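Local coordinates for putative laminarinase (Phanerochaete chrysosporium, PDB 2W39), which probably hydrolyses beta-1,3-linked glucans such as laminarin, and binds a glucose disaccharide product in its substrate cleft, at residues Gly97-Ala102 with Ile118-Asn123; Gly114-Ile119 with Tyr187-Thr192; Met130-Gly135 with Thr163-Gln168; Phe195-Phe200 with Gly225-Phe230. All coordinates share one frame; numbering follows the deposited sequence.

Interaction 1 (Gly97-Ala102 with Ile118-Asn123). With BGC (beta-D-glucopyranose), chain B; LGC (D-glucono-1,5-lactone), chain D.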
# COMPACT_ATOMS: atom_id res chain seq x y z
N GLY A 97 11.75 1.64 -11.06
CA GLY A 97 11.64 2.89 -10.33
C GLY A 97 10.37 3.04 -9.53
O GLY A 97 10.28 3.93 -8.68
N THR A 98 9.38 2.19 -9.77
CA THR A 98 8.10 2.36 -9.10
C THR A 98 8.14 1.93 -7.64
O THR A 98 8.80 0.94 -7.28
CB THR A 98 6.94 1.62 -9.80
OG1 THR A 98 7.18 0.21 -9.84
CG2 THR A 98 6.70 2.15 -11.22
N TRP A 99 7.39 2.67 -6.82
CA TRP A 99 7.26 2.40 -5.40
C TRP A 99 5.81 2.69 -5.00
O TRP A 99 5.49 3.78 -4.50
CB TRP A 99 8.27 3.21 -4.62
CG TRP A 99 8.28 2.99 -3.13
CD1 TRP A 99 7.54 2.09 -2.38
CD2 TRP A 99 9.09 3.71 -2.19
NE1 TRP A 99 7.83 2.23 -1.05
CE2 TRP A 99 8.78 3.21 -0.90
CE3 TRP A 99 10.02 4.74 -2.32
CZ2 TRP A 99 9.38 3.72 0.26
CZ3 TRP A 99 10.62 5.24 -1.16
CH2 TRP A 99 10.30 4.73 0.10
N PRO A 100 4.92 1.74 -5.29
CA PRO A 100 3.52 1.89 -4.93
C PRO A 100 3.27 1.44 -3.49
O PRO A 100 4.02 0.61 -2.96
CB PRO A 100 2.81 0.93 -5.88
CG PRO A 100 3.81 -0.21 -6.06
CD PRO A 100 5.17 0.45 -5.99
N ALA A 101 2.22 1.97 -2.87
CA ALA A 101 1.82 1.51 -1.55
C ALA A 101 0.34 1.73 -1.29
O ALA A 101 -0.25 2.71 -1.75
CB ALA A 101 2.66 2.21 -0.46
N ALA A 102 -0.23 0.80 -0.52
CA ALA A 102 -1.55 0.98 0.11
C ALA A 102 -1.29 0.72 1.60
O ALA A 102 -0.74 -0.32 1.98
CB ALA A 102 -2.58 0.01 -0.45
N ILE A 118 0.25 -2.27 3.90
CA ILE A 118 -0.55 -3.42 3.51
C ILE A 118 -0.07 -3.98 2.16
O ILE A 118 0.14 -5.19 2.03
CB ILE A 118 -2.05 -3.04 3.46
CG1 ILE A 118 -2.50 -2.52 4.83
CG2 ILE A 118 -2.88 -4.23 3.00
CD1 ILE A 118 -3.88 -1.83 4.83
N ILE A 119 0.09 -3.10 1.18
CA ILE A 119 0.70 -3.41 -0.10
C ILE A 119 1.89 -2.50 -0.26
O ILE A 119 1.75 -1.29 -0.15
CB ILE A 119 -0.26 -3.18 -1.28
CG1 ILE A 119 -1.62 -3.88 -1.03
CG2 ILE A 119 0.41 -3.65 -2.58
CD1 ILE A 119 -2.68 -3.60 -2.10
N GLU A 120 3.07 -3.06 -0.51
CA GLU A 120 4.24 -2.21 -0.72
C GLU A 120 5.38 -2.99 -1.33
O GLU A 120 5.66 -4.13 -0.93
CB GLU A 120 4.75 -1.64 0.62
CG GLU A 120 5.73 -0.48 0.41
CD GLU A 120 6.35 0.07 1.67
OE1 GLU A 120 6.21 -0.54 2.75
OE2 GLU A 120 6.99 1.14 1.56
N GLY A 121 6.09 -2.36 -2.26
CA GLY A 121 7.35 -2.90 -2.76
C GLY A 121 7.98 -1.89 -3.69
O GLY A 121 7.50 -0.75 -3.81
N VAL A 122 9.08 -2.30 -4.32
CA VAL A 122 9.82 -1.43 -5.20
C VAL A 122 10.32 -2.18 -6.42
O VAL A 122 10.66 -3.37 -6.34
CB VAL A 122 11.05 -0.77 -4.49
CG1 VAL A 122 10.59 0.09 -3.33
CG2 VAL A 122 12.05 -1.81 -4.02
N ASN A 123 10.41 -1.46 -7.54
CA ASN A 123 11.14 -1.96 -8.71
C ASN A 123 10.72 -3.34 -9.14
O ASN A 123 11.56 -4.14 -9.58
CB ASN A 123 12.65 -1.92 -8.44
CG ASN A 123 13.14 -0.51 -8.12
OD1 ASN A 123 12.70 0.45 -8.76
ND2 ASN A 123 14.05 -0.39 -7.16
C2 BGC B . 7.61 4.31 4.86
C3 BGC B . 6.71 5.51 4.58
C4 BGC B . 6.21 5.42 3.15
C5 BGC B . 5.28 4.22 3.08
C6 BGC B . 4.63 4.08 1.71
C1 BGC B . 7.14 2.97 4.25
O1 BGC B . 8.23 2.37 3.53
O2 BGC B . 7.77 4.15 6.28
O3 BGC B . 7.41 6.75 4.81
O4 BGC B . 5.52 6.61 2.76
O5 BGC B . 5.99 3.01 3.38
O6 BGC B . 5.54 3.43 0.81
C1 LGC D . 7.01 3.28 4.70
C2 LGC D . 7.48 4.62 5.16
O5 LGC D . 5.89 3.10 3.78
O1 LGC D . 7.59 2.27 5.09
O2 LGC D . 7.53 4.67 6.60
C3 LGC D . 6.60 5.74 4.58
O3 LGC D . 7.30 6.99 4.63
C4 LGC D . 6.21 5.40 3.14
O4 LGC D . 5.62 6.52 2.49
C5 LGC D . 5.23 4.24 3.21
C6 LGC D . 4.62 3.81 1.88
O6 LGC D . 5.62 3.50 0.90
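Trp-99 and Glu-120 lie side by side and point the same way, with the indole and carboxylate planes only 12° apart. The ring nitrogen NE1 of Trp-99 donates to the anti lone pair of Glu-120 OE2 over 3.0 Å, and the acceptor sits almost in the indole plane. An extended Glu-120 chain, CG anti to the backbone N (chi1 -165°), carries the carboxylate to that edge. Val-122 also runs alongside Trp-99, but meets a face: its CG1 lies 3.9 Å from the centroid of the five-membered ring, a CH-pi contact. Trp-257, outside the hairpin, meets the indole edge-to-face. Ala-101 pairs with Glu-120 on the sugar-facing side of the sheet. At the Ala-102 end the hairpin of strands 98-105 and 115-120 carries a classic beta bulge: Ala-102 O accepts from both Ile-118 N (2.9 Å) and Ile-119 N (3.0 Å). The other end closes with Asn-123 N bonding Thr-98 O, while OD1 of Asn-123 takes the N-H of Gly-97 at 2.8 Å. Glucose and gluconolactone are modelled over each other here, and OE2 of Glu-120 comes within 2.6 Å of the glucose O1. The Trp-99 bond probably limits rotation of the Glu-120 carboxylate, whose OE2 faces the anomeric end of the sugar, consistent with its place as the last glutamate of the family 16 signature E-x-D-x-x-E.

Interaction 2 (Gly114-Ile119 with Tyr187-Thr192). With LGC (D-glucono-1,5-lactone), chain D; BGC (beta-D-glucopyranose), chain B.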
# COMPACT_ATOMS: atom_id res chain seq x y z
N GLY A 114 1.68 5.24 14.64
CA GLY A 114 1.81 3.99 13.92
C GLY A 114 1.71 4.15 12.41
O GLY A 114 1.31 5.18 11.87
N GLU A 115 2.09 3.07 11.74
CA GLU A 115 1.98 2.92 10.29
C GLU A 115 1.84 1.43 10.03
O GLU A 115 2.58 0.63 10.60
CB GLU A 115 3.23 3.45 9.59
CG GLU A 115 3.29 3.14 8.10
CD GLU A 115 4.56 3.62 7.42
OE1 GLU A 115 5.33 4.40 8.02
OE2 GLU A 115 4.77 3.26 6.25
N VAL A 116 0.88 1.05 9.20
CA VAL A 116 0.81 -0.32 8.70
C VAL A 116 0.79 -0.29 7.18
O VAL A 116 -0.11 0.30 6.56
CB VAL A 116 -0.39 -1.15 9.26
CG1 VAL A 116 -1.71 -0.40 9.12
CG2 VAL A 116 -0.44 -2.52 8.57
N ASP A 117 1.80 -0.93 6.59
CA ASP A 117 1.91 -1.04 5.14
C ASP A 117 1.28 -2.35 4.73
O ASP A 117 1.71 -3.41 5.19
CB ASP A 117 3.37 -0.97 4.71
CG ASP A 117 4.07 0.25 5.26
OD1 ASP A 117 3.51 1.37 5.12
OD2 ASP A 117 5.13 0.12 5.87
N ILE A 118 0.25 -2.27 3.90
CA ILE A 118 -0.55 -3.42 3.51
C ILE A 118 -0.07 -3.98 2.16
O ILE A 118 0.14 -5.19 2.03
CB ILE A 118 -2.05 -3.04 3.46
CG1 ILE A 118 -2.50 -2.52 4.83
CG2 ILE A 118 -2.88 -4.23 3.00
CD1 ILE A 118 -3.88 -1.83 4.83
N ILE A 119 0.09 -3.10 1.18
CA ILE A 119 0.70 -3.41 -0.10
C ILE A 119 1.89 -2.50 -0.26
O ILE A 119 1.75 -1.29 -0.15
CB ILE A 119 -0.26 -3.18 -1.28
CG1 ILE A 119 -1.62 -3.88 -1.03
CG2 ILE A 119 0.41 -3.65 -2.58
CD1 ILE A 119 -2.68 -3.60 -2.10
N TYR A 187 -6.57 -7.70 -0.82
CA TYR A 187 -5.83 -7.51 0.44
C TYR A 187 -6.82 -7.08 1.49
O TYR A 187 -7.61 -6.16 1.27
CB TYR A 187 -4.75 -6.44 0.28
CG TYR A 187 -3.45 -7.01 -0.26
CD1 TYR A 187 -3.15 -7.01 -1.62
CD2 TYR A 187 -2.52 -7.56 0.62
CE1 TYR A 187 -1.94 -7.54 -2.09
CE2 TYR A 187 -1.33 -8.12 0.16
CZ TYR A 187 -1.05 -8.10 -1.19
OH TYR A 187 0.13 -8.67 -1.59
N ALA A 188 -6.76 -7.72 2.66
CA ALA A 188 -7.62 -7.34 3.79
C ALA A 188 -6.74 -7.16 5.01
O ALA A 188 -5.79 -7.92 5.23
CB ALA A 188 -8.67 -8.40 4.04
N MET A 189 -7.05 -6.14 5.81
CA MET A 189 -6.28 -5.86 7.02
C MET A 189 -7.27 -5.69 8.16
O MET A 189 -8.19 -4.87 8.04
CB MET A 189 -5.42 -4.61 6.81
CG MET A 189 -4.43 -4.27 7.93
SD MET A 189 -5.19 -3.62 9.44
CE MET A 189 -5.89 -2.09 8.84
N GLU A 190 -7.10 -6.48 9.22
CA GLU A 190 -7.86 -6.33 10.45
C GLU A 190 -6.95 -5.77 11.53
O GLU A 190 -5.89 -6.33 11.81
CB GLU A 190 -8.45 -7.68 10.90
CG GLU A 190 -9.19 -7.58 12.24
CD GLU A 190 -9.74 -8.89 12.76
OE1 GLU A 190 -9.33 -9.95 12.25
OE2 GLU A 190 -10.56 -8.84 13.71
N ARG A 191 -7.39 -4.67 12.14
CA ARG A 191 -6.67 -4.07 13.26
C ARG A 191 -7.60 -4.05 14.47
O ARG A 191 -8.72 -3.53 14.42
CB ARG A 191 -6.26 -2.64 12.93
CG ARG A 191 -5.76 -1.88 14.15
CD ARG A 191 -5.21 -0.50 13.82
NE ARG A 191 -5.28 0.33 15.01
CZ ARG A 191 -5.31 1.66 14.99
NH1 ARG A 191 -5.14 2.31 13.84
NH2 ARG A 191 -5.49 2.33 16.11
N THR A 192 -7.11 -4.61 15.57
CA THR A 192 -7.76 -4.54 16.86
C THR A 192 -6.76 -4.04 17.89
O THR A 192 -5.61 -3.75 17.55
CB THR A 192 -8.31 -5.91 17.31
OG1 THR A 192 -7.22 -6.74 17.72
CG2 THR A 192 -9.14 -6.58 16.22
C1 LGC D . 7.01 3.28 4.70
C2 LGC D . 7.48 4.62 5.16
O5 LGC D . 5.89 3.10 3.78
O1 LGC D . 7.59 2.27 5.09
O2 LGC D . 7.53 4.67 6.60
C3 LGC D . 6.60 5.74 4.58
O3 LGC D . 7.30 6.99 4.63
C4 LGC D . 6.21 5.40 3.14
O4 LGC D . 5.62 6.52 2.49
C5 LGC D . 5.23 4.24 3.21
C6 LGC D . 4.62 3.81 1.88
O6 LGC D . 5.62 3.50 0.90
C2 BGC B . 7.61 4.31 4.86
C3 BGC B . 6.71 5.51 4.58
C4 BGC B . 6.21 5.42 3.15
C5 BGC B . 5.28 4.22 3.08
C6 BGC B . 4.63 4.08 1.71
C1 BGC B . 7.14 2.97 4.25
O1 BGC B . 8.23 2.37 3.53
O2 BGC B . 7.77 4.15 6.28
O3 BGC B . 7.41 6.75 4.81
O4 BGC B . 5.52 6.61 2.76
O5 BGC B . 5.99 3.01 3.38
O6 BGC B . 5.54 3.43 0.81
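Ile-118 and Ile-119 press against Met-189 and Tyr-187 across the interior of the beta sandwich typical of family 16, joining the sheet that lines the sugar site to the sheet holding strand 185-191. The bulge in strand 115-120 probably helps both consecutive isoleucines reach the opposing sheet. Ile-118 has CG1 anti to the carbonyl carbon and a nearly extended end (chi2 168°), which sends CD1 across Met-189 at about a right angle, 3.7 Å from its CB. Met-189, CG anti to the backbone N (chi1 -173°), offers CB and CG to Ile-118; the bends at chi2 and chi3 come beyond these atoms. The Ile-118 and Tyr-187 side chains slide past each other in opposite directions, CG2 of the isoleucine 4.0 Å from CB of the tyrosine. Ile-119 meets the same tyrosine differently, coming over a ring face: CG1 stands 3.7 Å from the ring centroid, 20° off the normal, as a CH-pi contact, and CD1 reaches CD1 of Tyr-187 at 3.5 Å. The tyrosine ring is also met by Phe-200 of the next strand, with the planes at about 30°, while its hydroxyl bonds Ser-174 O. Val-116 approaches Met-189 more loosely and is modelled in two conformations. From the other side of the same strand Glu-115 and Asp-117, the first two acids of the E-x-D-x-x-E signature, turn toward the sugar. Glu-115, fully extended, has OE1 hydrogen-bonded to Trp-110 NE1 and 2.6 Å from O2 of the lactone, which overlaps the glucose.

Interaction 3 (Met130-Gly135 with Thr163-Gln168). With LGC (D-glucono-1,5-lactone), chain D; BGC (beta-D-glucopyranose), chain B.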
# COMPACT_ATOMS: atom_id res chain seq x y z
N MET A 130 4.51 -6.56 4.12
CA MET A 130 3.52 -6.01 5.05
C MET A 130 4.30 -5.68 6.32
O MET A 130 5.01 -6.54 6.85
CB MET A 130 2.43 -7.03 5.31
CG MET A 130 1.63 -7.31 4.02
SD MET A 130 1.16 -9.04 3.75
CE MET A 130 2.79 -9.79 3.52
N THR A 131 4.21 -4.43 6.79
CA THR A 131 5.18 -3.91 7.75
C THR A 131 4.50 -2.95 8.71
O THR A 131 3.67 -2.13 8.29
CB THR A 131 6.29 -3.16 7.00
OG1 THR A 131 6.82 -4.00 5.96
CG2 THR A 131 7.42 -2.76 7.91
N LEU A 132 4.90 -3.01 9.98
CA LEU A 132 4.53 -1.95 10.91
C LEU A 132 5.72 -1.06 11.19
O LEU A 132 6.86 -1.53 11.29
CB LEU A 132 4.03 -2.48 12.25
CG LEU A 132 2.96 -3.56 12.23
CD1 LEU A 132 2.49 -3.85 13.64
CD2 LEU A 132 1.78 -3.21 11.34
N HIS A 133 5.45 0.24 11.34
CA HIS A 133 6.45 1.20 11.81
C HIS A 133 5.84 1.90 13.01
O HIS A 133 4.72 2.41 12.93
CB HIS A 133 6.75 2.26 10.74
CG HIS A 133 7.20 1.71 9.43
ND1 HIS A 133 8.46 1.95 8.92
CD2 HIS A 133 6.56 0.97 8.50
CE1 HIS A 133 8.57 1.37 7.74
NE2 HIS A 133 7.43 0.77 7.46
N THR A 134 6.58 1.92 14.13
CA THR A 134 6.08 2.46 15.38
C THR A 134 7.18 3.24 16.08
O THR A 134 8.34 3.26 15.63
CB THR A 134 5.59 1.34 16.34
OG1 THR A 134 6.72 0.56 16.76
CG2 THR A 134 4.56 0.43 15.69
N GLY A 135 6.81 3.84 17.20
CA GLY A 135 7.80 4.30 18.19
C GLY A 135 8.30 3.17 19.08
O GLY A 135 8.14 1.97 18.79
N THR A 163 13.31 0.38 9.20
CA THR A 163 12.84 -0.72 8.35
C THR A 163 11.41 -1.07 8.77
O THR A 163 10.65 -1.60 7.95
CB THR A 163 13.67 -2.00 8.47
OG1 THR A 163 13.60 -2.50 9.81
CG2 THR A 163 15.12 -1.76 8.08
N GLY A 164 11.06 -0.83 10.03
CA GLY A 164 9.83 -1.40 10.60
C GLY A 164 9.98 -2.91 10.81
O GLY A 164 11.03 -3.50 10.50
N CYS A 165 8.92 -3.53 11.33
CA CYS A 165 8.88 -4.99 11.46
C CYS A 165 8.04 -5.54 10.31
O CYS A 165 6.86 -5.23 10.19
CB CYS A 165 8.30 -5.42 12.80
SG CYS A 165 6.67 -4.71 13.18
N GLY A 166 8.69 -6.31 9.45
CA GLY A 166 8.12 -6.71 8.16
C GLY A 166 7.85 -8.20 8.04
O GLY A 166 8.48 -9.02 8.72
N VAL A 167 6.94 -8.52 7.13
CA VAL A 167 6.62 -9.88 6.76
C VAL A 167 6.52 -9.91 5.24
O VAL A 167 5.85 -9.06 4.64
CB VAL A 167 5.27 -10.33 7.37
CG1 VAL A 167 4.88 -11.74 6.88
CG2 VAL A 167 5.33 -10.31 8.90
N GLN A 168 7.18 -10.90 4.63
CA GLN A 168 7.11 -11.12 3.18
C GLN A 168 6.00 -12.13 2.86
O GLN A 168 5.95 -13.20 3.46
CB GLN A 168 8.45 -11.66 2.67
CG GLN A 168 9.65 -10.77 2.95
CD GLN A 168 9.81 -9.67 1.92
OE1 GLN A 168 9.68 -8.48 2.24
NE2 GLN A 168 10.09 -10.05 0.68
C1 LGC D . 7.01 3.28 4.70
C2 LGC D . 7.48 4.62 5.16
O5 LGC D . 5.89 3.10 3.78
O1 LGC D . 7.59 2.27 5.09
O2 LGC D . 7.53 4.67 6.60
C3 LGC D . 6.60 5.74 4.58
O3 LGC D . 7.30 6.99 4.63
C4 LGC D . 6.21 5.40 3.14
O4 LGC D . 5.62 6.52 2.49
C5 LGC D . 5.23 4.24 3.21
C6 LGC D . 4.62 3.81 1.88
O6 LGC D . 5.62 3.50 0.90
C2 BGC B . 7.61 4.31 4.86
C3 BGC B . 6.71 5.51 4.58
C4 BGC B . 6.21 5.42 3.15
C5 BGC B . 5.28 4.22 3.08
C6 BGC B . 4.63 4.08 1.71
C1 BGC B . 7.14 2.97 4.25
O1 BGC B . 8.23 2.37 3.53
O2 BGC B . 7.77 4.15 6.28
O3 BGC B . 7.41 6.75 4.81
O4 BGC B . 5.52 6.61 2.76
O5 BGC B . 5.99 3.01 3.38
O6 BGC B . 5.54 3.43 0.81
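Met-130 to Leu-132 pair antiparallel with Cys-165 to Val-167, the short strand axes 4.6 Å apart and 176° from one to the other, in a regular ladder of four hydrogen bonds such as Met-130 N to Val-167 O (2.9 Å). On one face Leu-132 CB rests 3.6 Å from SG of Cys-165, whose sulfur is in turn bridged to Cys-155. Met-130, on that same face, is bent at chi2 and chi3, a fold that brings CE back to 3.3 Å from Val-167 O. On the other face Thr-131 holds CG2 anti to its backbone N, beside the carbonyl oxygens of Thr-163 and Cys-165. This pair continues the sheet of the family 16 beta sandwich that carries the sugar cleft, and His-133 stands where the strand meets it. The imidazole is sandwiched: Gly-164 CA lies over one face, 4.2 Å from the ring centroid, and O2 of the overlapping glucose and lactone lies over the opposite face. With no side chain on Gly-164, its CA can come this close. Asn-162 OD1 bonds ND1 of His-133, which helps fix the ring, while NE2 makes a weak hydrogen bond to Asp-117 OD2 and comes 2.8 Å from O1 of the lactone.

Interaction 4 (Phe195-Phe200 with Gly225-Phe230)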
# COMPACT_ATOMS: atom_id res chain seq x y z
N PHE A 195 -3.98 -7.03 17.92
CA PHE A 195 -3.18 -7.48 16.79
C PHE A 195 -3.49 -6.66 15.55
O PHE A 195 -4.52 -5.98 15.47
CB PHE A 195 -3.41 -8.98 16.47
CG PHE A 195 -4.83 -9.34 16.11
CD1 PHE A 195 -5.38 -8.98 14.87
CD2 PHE A 195 -5.61 -10.08 16.99
CE1 PHE A 195 -6.70 -9.33 14.53
CE2 PHE A 195 -6.93 -10.43 16.65
CZ PHE A 195 -7.45 -10.05 15.43
N ILE A 196 -2.59 -6.78 14.59
CA ILE A 196 -2.88 -6.44 13.19
C ILE A 196 -2.63 -7.70 12.36
O ILE A 196 -1.64 -8.40 12.57
CB ILE A 196 -2.01 -5.24 12.73
CG1 ILE A 196 -2.50 -3.97 13.43
CG2 ILE A 196 -2.06 -5.08 11.20
CD1 ILE A 196 -1.58 -2.77 13.31
N LYS A 197 -3.56 -7.96 11.44
CA LYS A 197 -3.45 -9.08 10.50
C LYS A 197 -3.64 -8.56 9.08
O LYS A 197 -4.48 -7.68 8.85
CB LYS A 197 -4.52 -10.15 10.76
CG LYS A 197 -4.28 -10.96 12.03
CD LYS A 197 -5.43 -11.89 12.35
CE LYS A 197 -5.20 -12.57 13.70
NZ LYS A 197 -6.33 -13.47 14.06
N VAL A 198 -2.89 -9.13 8.14
CA VAL A 198 -3.13 -8.88 6.72
C VAL A 198 -3.31 -10.24 6.04
O VAL A 198 -2.53 -11.17 6.29
CB VAL A 198 -1.96 -8.12 6.05
CG1 VAL A 198 -2.21 -7.91 4.57
CG2 VAL A 198 -1.70 -6.78 6.72
N TRP A 199 -4.32 -10.31 5.18
CA TRP A 199 -4.50 -11.48 4.31
C TRP A 199 -4.35 -11.03 2.86
O TRP A 199 -4.92 -9.99 2.47
CB TRP A 199 -5.91 -12.05 4.42
CG TRP A 199 -6.30 -12.69 5.71
CD1 TRP A 199 -6.35 -14.03 5.98
CD2 TRP A 199 -6.76 -12.02 6.90
NE1 TRP A 199 -6.81 -14.23 7.27
CE2 TRP A 199 -7.07 -13.02 7.85
CE3 TRP A 199 -6.97 -10.67 7.23
CZ2 TRP A 199 -7.58 -12.71 9.12
CZ3 TRP A 199 -7.46 -10.37 8.49
CH2 TRP A 199 -7.76 -11.38 9.42
N PHE A 200 -3.66 -11.83 2.06
CA PHE A 200 -3.69 -11.70 0.62
C PHE A 200 -4.33 -12.93 -0.00
O PHE A 200 -3.94 -14.04 0.31
CB PHE A 200 -2.27 -11.57 0.04
CG PHE A 200 -2.28 -11.62 -1.46
CD1 PHE A 200 -3.01 -10.68 -2.19
CD2 PHE A 200 -1.65 -12.66 -2.14
CE1 PHE A 200 -3.07 -10.75 -3.57
CE2 PHE A 200 -1.73 -12.72 -3.55
CZ PHE A 200 -2.43 -11.76 -4.22
N GLY A 225 -9.43 -17.94 7.80
CA GLY A 225 -8.20 -18.73 7.78
C GLY A 225 -7.01 -17.95 8.31
O GLY A 225 -7.11 -16.81 8.78
N THR A 226 -5.84 -18.56 8.21
CA THR A 226 -4.62 -17.99 8.73
C THR A 226 -4.20 -16.76 7.93
O THR A 226 -4.20 -16.79 6.70
CB THR A 226 -3.55 -19.07 8.71
OG1 THR A 226 -3.96 -20.09 9.62
CG2 THR A 226 -2.19 -18.53 9.11
N PRO A 227 -3.83 -15.67 8.63
CA PRO A 227 -3.39 -14.47 7.91
C PRO A 227 -2.05 -14.66 7.21
O PRO A 227 -1.24 -15.52 7.57
CB PRO A 227 -3.28 -13.42 9.03
CG PRO A 227 -2.97 -14.21 10.24
CD PRO A 227 -3.78 -15.48 10.09
N THR A 228 -1.82 -13.84 6.20
CA THR A 228 -0.53 -13.79 5.53
C THR A 228 0.54 -13.16 6.43
O THR A 228 1.67 -13.66 6.52
CB THR A 228 -0.68 -13.00 4.21
OG1 THR A 228 -1.74 -13.58 3.44
CG2 THR A 228 0.60 -13.06 3.42
N ALA A 229 0.18 -12.05 7.08
CA ALA A 229 1.04 -11.40 8.07
C ALA A 229 0.25 -11.26 9.36
O ALA A 229 -0.92 -10.88 9.35
CB ALA A 229 1.51 -10.02 7.59
N PHE A 230 0.91 -11.55 10.47
CA PHE A 230 0.33 -11.46 11.82
C PHE A 230 1.29 -10.68 12.68
O PHE A 230 2.49 -10.99 12.77
CB PHE A 230 0.14 -12.88 12.36
CG PHE A 230 -0.51 -12.99 13.74
CD1 PHE A 230 -0.18 -14.08 14.55
CD2 PHE A 230 -1.46 -12.08 14.22
CE1 PHE A 230 -0.77 -14.26 15.79
CE2 PHE A 230 -2.06 -12.26 15.46
CZ PHE A 230 -1.71 -13.36 16.24
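Trp-199 holds CG anti to its carbonyl carbon and turns its ring by chi2 of -102°, which swings NE1 round to Gly-225 and a ring face onto Pro-227. Its partner strand joins the edge of an antiparallel sheet of the beta sandwich through a classic beta bulge: Thr-228 and Ala-229 both face Val-198, whose carbonyl oxygen takes Ala-229 N at 3.0 Å and, weakly, Thr-228 N. The indole bond to Gly-225 O is straight at the hydrogen (3.0 Å, 173°) and the oxygen lies in the ring plane, although the N-H reaches it from above the carbonyl plane. Pro-227 CA sits over the five-membered ring, 3.7 Å from its centroid, as a CH-pi contact, and Trp-224 meets the indole edge-to-face. Farther along, Phe-230, with CG anti to the backbone N, runs beside the extended Lys-197, CE of the lysine standing 3.6 Å from CE2 of the phenylalanine. The Phe-230 side chain crosses that of Phe-195 at about a right angle, meeting CB with its ring edge. Val-198 and Ala-229 point the other way, to the interior, where both touch Met-130. Within the bulge, Thr-228 OG1 accepts the backbone N-H of Phe-200 at 2.9 Å.

Overall arrangement
Interactions 1 and 3 belong to the mixed sheet lining the sugar cleft, their centres about 14 Å apart: strand 115-120 lies between strand 98-105 and strand 129-133. Interaction 4 belongs to the antiparallel sheet behind, and interaction 2 spans the two, sharing Ile-118 and Ile-119 with interaction 1 and lying about 9 Å, centre to centre, from interaction 4 through neighbouring strands 185-191 and 195-202. Along the chain, interaction 1 closes before interaction 3 opens, the two segments of interaction 2 flank interaction 3, and interaction 4 comes last. Met-130 packs on Val-198 and Ala-229, joining interactions 3 and 4. The acids and histidine at the sugar thus rest on strands whose reverse sides form the sandwich core.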